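Local coordinates for protein PA4485 (Pseudomonas aeruginosa, PDB 4AVR) that probably cleaves the glycan strands of peptidoglycan as a lytic transglycosylase of the RlpA family, favouring strands stripped of their peptides, at residues L36-R41 and N58-F63. Numbering follows the deposited sequence.
Sequences LPFGAR and NDRGPF
The carbonyl O of Leu-36 is gripped by both terminal nitrogens of Arg-60. NH1 of Arg-60 lies 2.8 Å from Leu-36 O, and NH2 of Arg-60 lies 3.0 Å from the same atom. The oxygen sits in the guanidinium plane, so the fork closes on it end-on. Neither bond is straight. NH1 is tilted moderately from the carbonyl plane, and NH2 stands well above it. NH1 also donates to His-33 O, a second backbone carbonyl that helps fix the rotation of the group.

Phe-38 meets the same guanidinium from one face. The two groups reach toward each other tip to tip and stack as a cation-pi pair, with centres 4.2 Å apart and planes 22° from parallel. CE1 of Phe-38 lies over the guanidinium centre, 3.6 Å from Arg-60 CZ. NH2 of Arg-60 lies over one face of the Phe-38 ring, offset toward its rim. The Arg-60 chain bends at chi2 (-63°), which turns CD away from an extended course. The ring also approaches the backbone of the other segment obliquely, with CD1 of Phe-38 3.8 Å from Asn-58 C.

The fold is the double-psi beta-barrel of the RlpA family. Here the loop before strand 41-46 packs on the end of strand 52-59 and the residues that follow. That loop makes a type II beta turn from Pro-37 to Ala-40, closed by a bond of 3.0 Å from Ala-40 N to Pro-37 O.

Asp-59 is buried, and its OD1 accepts a weak bond from Arg-60 N. Asp-59 OD2 hydrogen-bonds to Tyr-9 OH, and OD1 to Ala-19 N. Arg-12 of the second subunit hydrogen-bonds to Arg-60 O.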
loop_
_atom_site.group_PDB
_atom_site.type_symbol
_atom_site.label_atom_id
_atom_site.label_comp_id
_atom_site.label_asym_id
_atom_site.label_seq_id
_atom_site.Cartn_x
_atom_site.Cartn_y
_atom_site.Cartn_z
ATOM N N LEU A 36 -18.919 -8.034 4.534
ATOM C CA LEU A 36 -19.822 -7.950 3.384
ATOM C C LEU A 36 -19.546 -9.094 2.405
ATOM O O LEU A 36 -18.394 -9.498 2.212
ATOM C CB LEU A 36 -19.680 -6.605 2.662
ATOM C CG LEU A 36 -20.425 -5.462 3.328
ATOM C CD1 LEU A 36 -19.905 -4.123 2.802
ATOM C CD2 LEU A 36 -21.934 -5.584 3.147
ATOM N N PRO A 37 -20.596 -9.639 1.783
ATOM C CA PRO A 37 -20.367 -10.705 0.814
ATOM C C PRO A 37 -19.482 -10.269 -0.358
ATOM O O PRO A 37 -19.541 -9.114 -0.781
ATOM C CB PRO A 37 -21.777 -11.041 0.305
ATOM C CG PRO A 37 -22.699 -10.495 1.334
ATOM C CD PRO A 37 -22.023 -9.297 1.910
ATOM N N PHE A 38 -18.665 -11.178 -0.869
ATOM C CA PHE A 38 -17.873 -10.883 -2.047
ATOM C C PHE A 38 -18.789 -10.508 -3.209
ATOM O O PHE A 38 -19.781 -11.186 -3.475
ATOM C CB PHE A 38 -16.972 -12.060 -2.423
ATOM C CG PHE A 38 -15.968 -12.440 -1.372
ATOM C CD1 PHE A 38 -15.205 -11.481 -0.725
ATOM C CD2 PHE A 38 -15.755 -13.772 -1.040
ATOM C CE1 PHE A 38 -14.279 -11.839 0.236
ATOM C CE2 PHE A 38 -14.833 -14.148 -0.088
ATOM C CZ PHE A 38 -14.087 -13.179 0.547
ATOM N N GLY A 39 -18.450 -9.408 -3.871
ATOM C CA GLY A 39 -19.252 -8.879 -4.951
ATOM C C GLY A 39 -20.148 -7.728 -4.534
ATOM O O GLY A 39 -20.682 -7.026 -5.389
ATOM N N ALA A 40 -20.329 -7.528 -3.232
ATOM C CA ALA A 40 -21.144 -6.418 -2.737
ATOM C C ALA A 40 -20.578 -5.088 -3.227
ATOM O O ALA A 40 -19.377 -4.870 -3.202
ATOM C CB ALA A 40 -21.204 -6.420 -1.215
ATOM N N ARG A 41 -21.466 -4.210 -3.678
ATOM C CA ARG A 41 -21.108 -2.851 -4.084
ATOM C C ARG A 41 -21.302 -1.896 -2.913
ATOM O O ARG A 41 -22.328 -1.929 -2.240
ATOM C CB ARG A 41 -21.938 -2.389 -5.297
ATOM C CG ARG A 41 -21.627 -3.157 -6.574
ATOM C CD ARG A 41 -22.494 -2.784 -7.767
ATOM N NE ARG A 41 -22.303 -1.408 -8.249
ATOM C CZ ARG A 41 -23.199 -0.422 -8.163
ATOM N NH1 ARG A 41 -24.382 -0.614 -7.591
ATOM N NH2 ARG A 41 -22.900 0.773 -8.655
ATOM N N ASN A 58 -13.925 -7.731 -2.597
ATOM C CA ASN A 58 -13.290 -8.975 -3.051
ATOM C C ASN A 58 -12.228 -9.503 -2.095
ATOM O O ASN A 58 -11.471 -10.382 -2.471
ATOM C CB ASN A 58 -12.741 -8.846 -4.487
ATOM C CG ASN A 58 -11.438 -8.094 -4.538
ATOM O OD1 ASN A 58 -11.052 -7.450 -3.566
ATOM N ND2 ASN A 58 -10.738 -8.182 -5.675
ATOM N N ASP A 59 -12.174 -8.999 -0.864
ATOM C CA ASP A 59 -11.121 -9.413 0.053
ATOM C C ASP A 59 -11.562 -9.207 1.493
ATOM O O ASP A 59 -12.545 -8.510 1.759
ATOM C CB ASP A 59 -9.829 -8.627 -0.236
ATOM C CG ASP A 59 -8.552 -9.347 0.194
ATOM O OD1 ASP A 59 -8.595 -10.493 0.688
ATOM O OD2 ASP A 59 -7.470 -8.742 0.012
ATOM N N ARG A 60 -10.813 -9.832 2.396
ATOM C CA ARG A 60 -10.970 -9.687 3.825
ATOM C C ARG A 60 -9.838 -8.839 4.385
ATOM O O ARG A 60 -9.038 -8.271 3.650
ATOM C CB ARG A 60 -11.078 -11.080 4.486
ATOM C CG ARG A 60 -12.283 -11.879 4.009
ATOM C CD ARG A 60 -13.584 -11.200 4.385
ATOM N NE ARG A 60 -14.743 -11.889 3.832
ATOM C CZ ARG A 60 -15.846 -11.273 3.398
ATOM N NH1 ARG A 60 -15.953 -9.948 3.456
ATOM N NH2 ARG A 60 -16.854 -11.969 2.878
ATOM N N GLY A 61 -9.815 -8.733 5.707
ATOM C CA GLY A 61 -9.331 -7.523 6.361
ATOM C C GLY A 61 -10.419 -6.455 6.261
ATOM O O GLY A 61 -11.482 -6.692 5.715
ATOM N N PRO A 62 -10.150 -5.235 6.755
ATOM C CA PRO A 62 -8.897 -4.778 7.335
ATOM C C PRO A 62 -8.456 -5.443 8.627
ATOM O O PRO A 62 -9.221 -6.169 9.283
ATOM C CB PRO A 62 -9.157 -3.299 7.621
ATOM C CG PRO A 62 -10.255 -2.917 6.709
ATOM C CD PRO A 62 -11.081 -4.120 6.507
ATOM N N PHE A 63 -7.227 -5.120 9.009
ATOM C CA PHE A 63 -6.498 -5.804 10.069
ATOM C C PHE A 63 -6.207 -4.951 11.320
ATOM O O PHE A 63 -5.463 -5.397 12.197
ATOM C CB PHE A 63 -5.174 -6.346 9.502
ATOM C CG PHE A 63 -5.364 -7.224 8.303
ATOM C CD1 PHE A 63 -6.108 -8.397 8.411
ATOM C CD2 PHE A 63 -4.847 -6.881 7.055
ATOM C CE1 PHE A 63 -6.305 -9.217 7.319
ATOM C CE2 PHE A 63 -5.044 -7.699 5.957
ATOM C CZ PHE A 63 -5.774 -8.872 6.085
#